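Local atomic coordinates of porin (Pseudomonas aeruginosa, PDB entry 3T24), a protein that forms a beta-barrel channel in the bacterial outer membrane, belonging to the OprD family of carboxylate channels, and probably admits small carboxylate-bearing solutes. Residues 122-127 with 190-195; 135-140 with 286-291; 170-175 with 215-220. All blocks are in the same frame, centred on the assembly; numbering follows the deposited sequence.

Interaction 1 of 3, residues 122-127 with 190-195; sequences LPVIMP and DKFDFA. With C8E ((hydroxyethyloxy)tri(ethyloxy)octane), chain J.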
loop_
_atom_site.group_PDB
_atom_site.type_symbol
_atom_site.label_atom_id
_atom_site.label_comp_id
_atom_site.label_asym_id
_atom_site.label_seq_id
_atom_site.Cartn_x
_atom_site.Cartn_y
_atom_site.Cartn_z
ATOM N N LEU A 122 -2.949 -0.052 -7.826
ATOM C CA LEU A 122 -4.088 -0.801 -8.314
ATOM C C LEU A 122 -4.557 -1.850 -7.292
ATOM O O LEU A 122 -3.779 -2.300 -6.456
ATOM C CB LEU A 122 -3.711 -1.487 -9.623
ATOM C CG LEU A 122 -3.370 -0.557 -10.787
ATOM C CD1 LEU A 122 -2.629 -1.358 -11.846
ATOM C CD2 LEU A 122 -4.618 0.173 -11.381
ATOM N N PRO A 123 -5.838 -2.251 -7.365
ATOM C CA PRO A 123 -6.299 -3.254 -6.401
ATOM C C PRO A 123 -5.475 -4.518 -6.433
ATOM O O PRO A 123 -5.370 -5.185 -5.408
ATOM C CB PRO A 123 -7.738 -3.530 -6.849
ATOM C CG PRO A 123 -8.184 -2.190 -7.415
ATOM C CD PRO A 123 -6.958 -1.671 -8.140
ATOM N N VAL A 124 -4.870 -4.837 -7.571
ATOM C CA VAL A 124 -4.047 -6.035 -7.639
ATOM C C VAL A 124 -2.557 -5.812 -7.435
ATOM O O VAL A 124 -1.782 -6.762 -7.533
ATOM C CB VAL A 124 -4.264 -6.779 -8.954
ATOM C CG1 VAL A 124 -5.655 -7.374 -8.963
ATOM C CG2 VAL A 124 -4.059 -5.834 -10.125
ATOM N N ILE A 125 -2.160 -4.572 -7.147
ATOM C CA ILE A 125 -0.759 -4.266 -6.821
ATOM C C ILE A 125 -0.640 -2.897 -6.131
ATOM O O ILE A 125 -0.759 -1.832 -6.768
ATOM C CB ILE A 125 0.182 -4.372 -8.064
ATOM C CG1 ILE A 125 1.597 -3.895 -7.735
ATOM C CG2 ILE A 125 -0.331 -3.531 -9.218
ATOM C CD1 ILE A 125 2.145 -4.456 -6.390
ATOM N N MET A 126 -0.436 -2.934 -4.819
ATOM C CA MET A 126 -0.202 -1.720 -4.039
ATOM C C MET A 126 1.196 -1.765 -3.460
ATOM O O MET A 126 1.441 -2.413 -2.452
ATOM C CB MET A 126 -1.235 -1.533 -2.920
ATOM C CG MET A 126 -2.642 -1.361 -3.423
ATOM S SD MET A 126 -2.971 0.305 -4.042
ATOM C CE MET A 126 -2.668 1.245 -2.548
ATOM N N PRO A 127 2.122 -1.071 -4.120
ATOM C CA PRO A 127 3.544 -1.069 -3.765
ATOM C C PRO A 127 3.718 -0.528 -2.357
ATOM O O PRO A 127 3.033 0.417 -1.977
ATOM C CB PRO A 127 4.147 -0.114 -4.792
ATOM C CG PRO A 127 3.185 -0.151 -5.955
ATOM C CD PRO A 127 1.842 -0.252 -5.316
ATOM N N ASP A 190 9.412 -13.673 -13.123
ATOM C CA ASP A 190 9.750 -12.407 -13.788
ATOM C C ASP A 190 8.626 -11.879 -14.687
ATOM O O ASP A 190 8.872 -11.144 -15.637
ATOM C CB ASP A 190 11.068 -12.504 -14.570
ATOM C CG ASP A 190 10.975 -13.452 -15.738
ATOM O OD1 ASP A 190 9.915 -14.111 -15.863
ATOM O OD2 ASP A 190 11.961 -13.540 -16.519
ATOM N N LYS A 191 7.392 -12.229 -14.354
ATOM C CA LYS A 191 6.235 -11.758 -15.097
ATOM C C LYS A 191 5.037 -11.586 -14.170
ATOM O O LYS A 191 4.509 -12.565 -13.612
ATOM C CB LYS A 191 5.908 -12.746 -16.207
ATOM C CG LYS A 191 5.041 -12.200 -17.302
ATOM C CD LYS A 191 4.954 -13.200 -18.460
ATOM N N PHE A 192 4.647 -10.332 -13.962
ATOM C CA PHE A 192 3.368 -10.018 -13.343
ATOM C C PHE A 192 2.568 -9.213 -14.336
ATOM O O PHE A 192 2.894 -8.056 -14.599
ATOM C CB PHE A 192 3.513 -9.203 -12.059
ATOM C CG PHE A 192 2.180 -8.805 -11.439
ATOM C CD1 PHE A 192 1.728 -7.479 -11.494
ATOM C CD2 PHE A 192 1.362 -9.764 -10.823
ATOM C CE1 PHE A 192 0.487 -7.110 -10.920
ATOM C CE2 PHE A 192 0.121 -9.414 -10.248
ATOM C CZ PHE A 192 -0.319 -8.086 -10.299
ATOM N N ASP A 193 1.533 -9.828 -14.900
ATOM C CA ASP A 193 0.709 -9.144 -15.886
ATOM C C ASP A 193 -0.541 -8.615 -15.232
ATOM O O ASP A 193 -1.138 -9.288 -14.373
ATOM C CB ASP A 193 0.325 -10.077 -17.021
ATOM C CG ASP A 193 1.504 -10.466 -17.875
ATOM O OD1 ASP A 193 2.559 -9.807 -17.767
ATOM O OD2 ASP A 193 1.373 -11.424 -18.664
ATOM N N PHE A 194 -0.956 -7.420 -15.644
ATOM C CA PHE A 194 -2.180 -6.857 -15.107
ATOM C C PHE A 194 -2.967 -6.109 -16.163
ATOM O O PHE A 194 -2.414 -5.647 -17.161
ATOM C CB PHE A 194 -1.912 -6.008 -13.851
ATOM C CG PHE A 194 -1.032 -4.816 -14.094
ATOM C CD1 PHE A 194 -1.587 -3.597 -14.440
ATOM C CD2 PHE A 194 0.352 -4.917 -13.978
ATOM C CE1 PHE A 194 -0.788 -2.485 -14.657
ATOM C CE2 PHE A 194 1.176 -3.805 -14.195
ATOM C CZ PHE A 194 0.600 -2.581 -14.535
ATOM N N ALA A 195 -4.281 -6.057 -15.963
ATOM C CA ALA A 195 -5.192 -5.307 -16.831
ATOM C C ALA A 195 -6.443 -5.050 -16.030
ATOM O O ALA A 195 -6.780 -5.812 -15.125
ATOM C CB ALA A 195 -5.509 -6.066 -18.099
HETATM C C1 C8E J . 1.089 -7.660 -21.321
HETATM C C2 C8E J . -0.101 -7.305 -20.432
HETATM C C3 C8E J . -1.067 -8.482 -20.342
HETATM C C4 C8E J . -2.441 -8.108 -19.783
HETATM C C5 C8E J . -3.326 -9.349 -19.592
HETATM C C6 C8E J . -4.570 -9.383 -20.501
HETATM C C7 C8E J . -5.723 -10.226 -19.934
HETATM C C8 C8E J . -5.900 -11.614 -20.560
HETATM O O9 C8E J . -6.362 -12.566 -19.594
HETATM C C10 C8E J . -7.786 -12.690 -19.473
HETATM C C11 C8E J . -8.299 -11.953 -18.230
HETATM O O12 C8E J . -8.204 -10.554 -18.457
HETATM C C13 C8E J . -9.027 -9.737 -17.636
HETATM C C14 C8E J . -9.744 -8.650 -18.451
HETATM O O15 C8E J . -9.264 -7.340 -18.186
HETATM C C16 C8E J . -10.230 -6.456 -17.646
HETATM C C17 C8E J . -10.535 -5.291 -18.593
HETATM O O18 C8E J . -11.481 -4.401 -18.022
#
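Leu122, Val124 and Ile125 meet Phe192 and Phe194 in a buried, largely apolar contact, the carbonyl O of Val124 being the exception, in which a loop between strands 111-115 and 136-138 packs against the inward side of the barrel strand 192-200. No hydrogen bond passes between residues 122-127 and 190-195, and the two backbones stay well apart, the CA atoms of Val124 and Phe194 lying 7.7 Å from each other. The gap is bridged by the two phenylalanine rings. CD1 of Leu122 reaches CE1 of Phe194 at 3.5 Å, the two side chains crossing at about a right angle. Phe192 has CG anti to the backbone N (chi1 177°), and its ring runs out to the turn. There its CZ atom comes 3.4 Å from the carbonyl O of Val124, and its CE1 lies 4.0 Å from CB of Ile125, with CG2 of that residue equally near. Val124 adds a looser touch, CG2 to CB of Phe194 at 4.3 Å. The loop is shaped by a type I beta turn from Leu122 to Ile125, closed by Ile125 N to Leu122 O at 2.9 Å and reinforced by the reverse bond, Leu122 N to Ile125 O, at 3.0 Å. This is an inward-folded loop lying on the wall of an outer-membrane beta-barrel, as in the porin-like channels of the OprD family. Phe192 and Phe194 face the loop, whereas Asp193, between them, faces the outer side, where its CB lies 3.9 Å from C3 of a bound C8E detergent molecule. Its carboxylate forms a salt bridge with Arg156 on strand 150-161. On the inner side, His210 of strand 205-214 also touches Leu122 and Val124, and Tyr218 of strand 218-230 packs on Phe192.

Interaction 2 of 3, residues 135-140 with 286-291; sequences QTFQGG and AYINGA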
loop_
_atom_site.group_PDB
_atom_site.type_symbol
_atom_site.label_atom_id
_atom_site.label_comp_id
_atom_site.label_asym_id
_atom_site.label_seq_id
_atom_site.Cartn_x
_atom_site.Cartn_y
_atom_site.Cartn_z
ATOM N N GLN A 135 9.039 0.762 -2.352
ATOM C CA GLN A 135 9.185 -0.393 -3.219
ATOM C C GLN A 135 8.887 0.092 -4.641
ATOM O O GLN A 135 7.933 0.836 -4.853
ATOM C CB GLN A 135 8.161 -1.464 -2.788
ATOM C CG GLN A 135 8.111 -2.722 -3.638
ATOM C CD GLN A 135 6.946 -3.630 -3.263
ATOM O OE1 GLN A 135 5.830 -3.159 -3.046
ATOM N NE2 GLN A 135 7.209 -4.937 -3.166
ATOM N N THR A 136 9.708 -0.300 -5.612
ATOM C CA THR A 136 9.441 0.051 -7.000
ATOM C C THR A 136 9.537 -1.182 -7.884
ATOM O O THR A 136 10.063 -2.202 -7.469
ATOM C CB THR A 136 10.459 1.072 -7.547
ATOM O OG1 THR A 136 11.736 0.432 -7.683
ATOM C CG2 THR A 136 10.580 2.307 -6.629
ATOM N N PHE A 137 9.070 -1.063 -9.122
ATOM C CA PHE A 137 9.084 -2.168 -10.073
ATOM C C PHE A 137 9.686 -1.739 -11.408
ATOM O O PHE A 137 9.705 -0.558 -11.732
ATOM C CB PHE A 137 7.658 -2.677 -10.304
ATOM C CG PHE A 137 7.047 -3.332 -9.093
ATOM C CD1 PHE A 137 6.425 -2.573 -8.126
ATOM C CD2 PHE A 137 7.120 -4.704 -8.920
ATOM C CE1 PHE A 137 5.901 -3.163 -7.020
ATOM C CE2 PHE A 137 6.578 -5.310 -7.804
ATOM C CZ PHE A 137 5.958 -4.538 -6.856
ATOM N N GLN A 138 10.167 -2.705 -12.182
ATOM C CA GLN A 138 10.586 -2.441 -13.552
ATOM C C GLN A 138 9.604 -3.104 -14.506
ATOM O O GLN A 138 9.212 -4.251 -14.311
ATOM C CB GLN A 138 12.000 -2.983 -13.804
ATOM C CG GLN A 138 13.053 -2.473 -12.835
ATOM C CD GLN A 138 13.379 -1.008 -13.052
ATOM O OE1 GLN A 138 13.645 -0.584 -14.176
ATOM N NE2 GLN A 138 13.353 -0.225 -11.980
ATOM N N GLY A 139 9.203 -2.392 -15.545
ATOM C CA GLY A 139 8.296 -2.969 -16.516
ATOM C C GLY A 139 7.716 -1.899 -17.407
ATOM O O GLY A 139 8.352 -0.895 -17.667
ATOM N N GLY A 140 6.491 -2.117 -17.859
ATOM C CA GLY A 140 5.820 -1.193 -18.742
ATOM C C GLY A 140 4.351 -1.166 -18.406
ATOM O O GLY A 140 3.753 -2.204 -18.100
ATOM N N ALA A 286 -3.796 -13.570 -1.748
ATOM C CA ALA A 286 -2.578 -13.603 -2.576
ATOM C C ALA A 286 -2.104 -12.208 -3.001
ATOM O O ALA A 286 -2.875 -11.437 -3.598
ATOM C CB ALA A 286 -2.795 -14.467 -3.813
ATOM N N TYR A 287 -0.846 -11.885 -2.694
ATOM C CA TYR A 287 -0.254 -10.605 -3.151
ATOM C C TYR A 287 1.268 -10.630 -3.230
ATOM O O TYR A 287 1.916 -11.403 -2.526
ATOM C CB TYR A 287 -0.747 -9.402 -2.327
ATOM C CG TYR A 287 -0.421 -9.424 -0.832
ATOM C CD1 TYR A 287 0.474 -8.511 -0.281
ATOM C CD2 TYR A 287 -1.046 -10.318 0.024
ATOM C CE1 TYR A 287 0.749 -8.502 1.082
ATOM C CE2 TYR A 287 -0.781 -10.318 1.387
ATOM C CZ TYR A 287 0.119 -9.410 1.914
ATOM O OH TYR A 287 0.396 -9.407 3.276
ATOM N N ILE A 288 1.827 -9.801 -4.115
ATOM C CA ILE A 288 3.276 -9.789 -4.335
ATOM C C ILE A 288 4.013 -9.581 -3.024
ATOM O O ILE A 288 3.651 -8.722 -2.221
ATOM C CB ILE A 288 3.724 -8.728 -5.407
ATOM C CG1 ILE A 288 3.163 -9.107 -6.786
ATOM C CG2 ILE A 288 5.242 -8.618 -5.499
ATOM C CD1 ILE A 288 2.903 -7.918 -7.677
ATOM N N ASN A 289 5.036 -10.397 -2.808
ATOM C CA ASN A 289 5.828 -10.294 -1.605
ATOM C C ASN A 289 6.539 -8.931 -1.555
ATOM O O ASN A 289 7.243 -8.571 -2.485
ATOM C CB ASN A 289 6.849 -11.418 -1.561
ATOM C CG ASN A 289 7.623 -11.431 -0.269
ATOM O OD1 ASN A 289 7.074 -11.166 0.785
ATOM N ND2 ASN A 289 8.900 -11.696 -0.345
ATOM N N GLY A 290 6.341 -8.190 -0.470
ATOM C CA GLY A 290 6.895 -6.868 -0.335
ATOM C C GLY A 290 5.838 -5.800 -0.551
ATOM O O GLY A 290 5.952 -4.703 -0.018
ATOM N N ALA A 291 4.801 -6.103 -1.325
ATOM C CA ALA A 291 3.770 -5.101 -1.530
ATOM C C ALA A 291 2.797 -5.117 -0.367
ATOM O O ALA A 291 2.897 -5.972 0.505
ATOM C CB ALA A 291 3.041 -5.339 -2.840
#
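Gln135 reaches across to the turn formed by Ile288, Asn289, Gly290 and Ala291, and its amide end makes the tight part of this contact. The side chain is extended, with CG anti to the backbone N (chi1 177°), and the amide comes over the Gly290-Ala291 peptide, its plane tilted well away from parallel. Gln135 NE2 sits above the peptide bond, 3.1 Å from Gly290 C, while Gln135 OE1 lies 3.2 Å from Ala291 CA and 3.5 Å from Ala291 CB. Like meets like here, NE2 facing Ala291 N at 3.2 Å and OE1 facing Gly290 O at 3.4 Å, so the contact is packing. The amide bonds elsewhere: OE1 accepts from the backbone N of Asn128, and NE2 donates to OE1 of Gln162. The turn is type II, closed by Ala291 N to Ile288 O at 3.0 Å, and Gly290, whose positive phi (104°) suits glycine, lets NE2 come this close.

Beside this close packing, the apolar half is sparse. Phe137 offers its ring edge to Ile288, CE2 to CG2 at 4.2 Å, with the methyl group near the ring plane. Gly290 and Ala291 are partly exposed, as is Asn289, whose CB points away from 135-140 and whose ND2 has a weak hydrogen bond with Thr172 OG1. In the barrel, strand 136-138 pairs with strand 150-161, whose Val160 touches both Gln135 and Phe137. The facing turn belongs to the long loop between strands 270-280 and 310-319, and Ile288 also packs on Ile125 and on Tyr218 of strand 218-230.

Interaction 3 of 3, residues 170-175 with 215-220; sequences DMTITG and DNFYKQ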
loop_
_atom_site.group_PDB
_atom_site.type_symbol
_atom_site.label_atom_id
_atom_site.label_comp_id
_atom_site.label_asym_id
_atom_site.label_seq_id
_atom_site.Cartn_x
_atom_site.Cartn_y
_atom_site.Cartn_z
ATOM N N ASP A 170 13.667 -10.897 -9.140
ATOM C CA ASP A 170 12.410 -11.585 -9.451
ATOM C C ASP A 170 11.437 -11.488 -8.276
ATOM O O ASP A 170 11.845 -11.443 -7.118
ATOM C CB ASP A 170 12.641 -13.058 -9.822
ATOM C CG ASP A 170 13.299 -13.230 -11.184
ATOM O OD1 ASP A 170 13.201 -12.329 -12.044
ATOM O OD2 ASP A 170 13.922 -14.286 -11.403
ATOM N N MET A 171 10.152 -11.461 -8.590
ATOM C CA MET A 171 9.103 -11.360 -7.586
ATOM C C MET A 171 8.727 -12.705 -6.948
ATOM O O MET A 171 8.999 -13.781 -7.494
ATOM C CB MET A 171 7.863 -10.724 -8.210
ATOM C CG MET A 171 8.083 -9.277 -8.625
ATOM S SD MET A 171 6.804 -8.664 -9.744
ATOM C CE MET A 171 7.506 -9.212 -11.295
ATOM N N THR A 172 8.105 -12.636 -5.782
ATOM C CA THR A 172 7.551 -13.835 -5.184
ATOM C C THR A 172 6.218 -13.474 -4.568
ATOM O O THR A 172 5.730 -12.352 -4.715
ATOM C CB THR A 172 8.460 -14.479 -4.091
ATOM O OG1 THR A 172 8.763 -13.530 -3.066
ATOM C CG2 THR A 172 9.768 -15.010 -4.667
ATOM N N ILE A 173 5.640 -14.436 -3.860
ATOM C CA ILE A 173 4.355 -14.230 -3.235
ATOM C C ILE A 173 4.561 -14.026 -1.739
ATOM O O ILE A 173 5.501 -14.548 -1.144
ATOM C CB ILE A 173 3.433 -15.437 -3.482
ATOM C CG1 ILE A 173 1.972 -15.029 -3.298
ATOM C CG2 ILE A 173 3.826 -16.633 -2.538
ATOM C CD1 ILE A 173 0.984 -16.157 -3.561
ATOM N N THR A 174 3.702 -13.243 -1.122
ATOM C CA THR A 174 3.748 -13.145 0.329
ATOM C C THR A 174 3.382 -14.493 0.945
ATOM O O THR A 174 2.334 -15.058 0.637
ATOM C CB THR A 174 2.779 -12.089 0.823
ATOM O OG1 THR A 174 3.005 -10.873 0.090
ATOM C CG2 THR A 174 2.974 -11.846 2.350
ATOM N N GLY A 175 4.243 -15.017 1.808
ATOM C CA GLY A 175 3.976 -16.309 2.419
ATOM C C GLY A 175 4.026 -16.251 3.935
ATOM O O GLY A 175 4.094 -15.174 4.520
ATOM N N ASP A 215 3.124 -14.804 -12.762
ATOM C CA ASP A 215 3.302 -16.040 -13.511
ATOM C C ASP A 215 3.770 -17.179 -12.602
ATOM O O ASP A 215 4.701 -17.011 -11.796
ATOM C CB ASP A 215 4.248 -15.832 -14.696
ATOM C CG ASP A 215 4.053 -16.855 -15.790
ATOM O OD1 ASP A 215 2.909 -17.309 -16.018
ATOM O OD2 ASP A 215 5.056 -17.214 -16.428
ATOM N N ASN A 216 3.094 -18.325 -12.744
ATOM C CA ASN A 216 3.351 -19.541 -11.965
ATOM C C ASN A 216 2.863 -19.523 -10.511
ATOM O O ASN A 216 2.745 -20.583 -9.872
ATOM C CB ASN A 216 4.825 -19.979 -12.061
ATOM C CG ASN A 216 5.231 -20.303 -13.495
ATOM O OD1 ASN A 216 4.477 -20.934 -14.242
ATOM N ND2 ASN A 216 6.405 -19.842 -13.894
ATOM N N PHE A 217 2.543 -18.338 -10.001
ATOM C CA PHE A 217 2.058 -18.222 -8.629
ATOM C C PHE A 217 0.545 -18.222 -8.529
ATOM O O PHE A 217 -0.028 -19.106 -7.901
ATOM C CB PHE A 217 2.638 -16.974 -7.950
ATOM C CG PHE A 217 4.078 -17.113 -7.583
ATOM C CD1 PHE A 217 4.443 -17.498 -6.304
ATOM C CD2 PHE A 217 5.075 -16.886 -8.528
ATOM C CE1 PHE A 217 5.765 -17.624 -5.960
ATOM C CE2 PHE A 217 6.405 -17.023 -8.197
ATOM C CZ PHE A 217 6.755 -17.384 -6.901
ATOM N N TYR A 218 -0.096 -17.231 -9.145
ATOM C CA TYR A 218 -1.537 -17.048 -9.006
ATOM C C TYR A 218 -2.141 -16.139 -10.060
ATOM O O TYR A 218 -1.448 -15.323 -10.701
ATOM C CB TYR A 218 -1.870 -16.481 -7.613
ATOM C CG TYR A 218 -1.444 -15.031 -7.385
ATOM C CD1 TYR A 218 -2.284 -13.975 -7.728
ATOM C CD2 TYR A 218 -0.202 -14.723 -6.832
ATOM C CE1 TYR A 218 -1.916 -12.678 -7.524
ATOM C CE2 TYR A 218 0.176 -13.410 -6.600
ATOM C CZ TYR A 218 -0.684 -12.394 -6.963
ATOM O OH TYR A 218 -0.321 -11.092 -6.742
ATOM N N LYS A 219 -3.451 -16.287 -10.218
ATOM C CA LYS A 219 -4.276 -15.369 -10.986
ATOM C C LYS A 219 -5.269 -14.787 -10.010
ATOM O O LYS A 219 -5.743 -15.472 -9.102
ATOM C CB LYS A 219 -5.077 -16.106 -12.054
ATOM C CG LYS A 219 -4.307 -17.081 -12.886
ATOM C CD LYS A 219 -5.159 -17.570 -14.045
ATOM C CE LYS A 219 -4.786 -18.984 -14.423
ATOM N NZ LYS A 219 -5.156 -19.933 -13.330
ATOM N N GLN A 220 -5.638 -13.536 -10.217
ATOM C CA GLN A 220 -6.555 -12.896 -9.301
ATOM C C GLN A 220 -7.481 -11.971 -10.076
ATOM O O GLN A 220 -7.037 -11.235 -10.963
ATOM C CB GLN A 220 -5.766 -12.112 -8.265
ATOM C CG GLN A 220 -6.600 -11.415 -7.196
ATOM C CD GLN A 220 -5.708 -10.735 -6.171
ATOM O OE1 GLN A 220 -5.366 -9.562 -6.315
ATOM N NE2 GLN A 220 -5.295 -11.484 -5.151
#
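Ile173 is set against two aromatic rings, those of Phe217 and Tyr218, and makes the closest contacts of this buried apolar patch. Its CB lies 3.6 Å from CD1 of Phe217, and CG2 flanks the same ring atom at 3.9 Å. The two side chains slide past each other in opposite directions. The other branch serves Tyr218: with CG1 anti to the backbone N (chi1 -159°) and CD1 continuing the extended chain, CD1 arrives 3.8 Å from CD2 of that ring. The far end of the Phe217 ring runs along the backbone just before Ile173, CZ lying 4.0 Å from CA of Thr172 and CE2 at 4.2 Å from the carbonyl O of Met171.

The contact joins a loop between strands 150-161 and 192-200 to the start of strand 218-230, just after the tight connection from strand 205-214, in the beta-barrel architecture of an OprD-family porin. No hydrogen bond links the two segments directly, and their positions are set from outside. The loop is tied by backbone bonds of Met171 to Ser189, Thr172 to Asn289 and Thr174 to Tyr287. On the strand side, Asp215 pairs with Lys191 through the backbone, the carbonyl O of Phe217 accepts a hydrogen bond from Ser252, and Leu187 touches the Phe217 side chain.

How the interactions relate
The three contacts form one neighbourhood inside the barrel, their centres 7 to 10 Å apart. Interactions 1 and 3 are buried and mainly apolar, each setting a loop against aromatic side chains at or just before the start of a barrel strand. Interaction 2 is only partly buried and rests mainly on a polar amide laid over a turn. Interactions 1 and 2 meet by packing, Pro127 CA lying 3.2 Å from Gln135 OE1. Interaction 3 is instead joined to each of the others by backbone hydrogen bonding, and to interaction 2 also through a side chain, with a probable bond from Gln220 NE2 to Ala286 O at 2.9 Å.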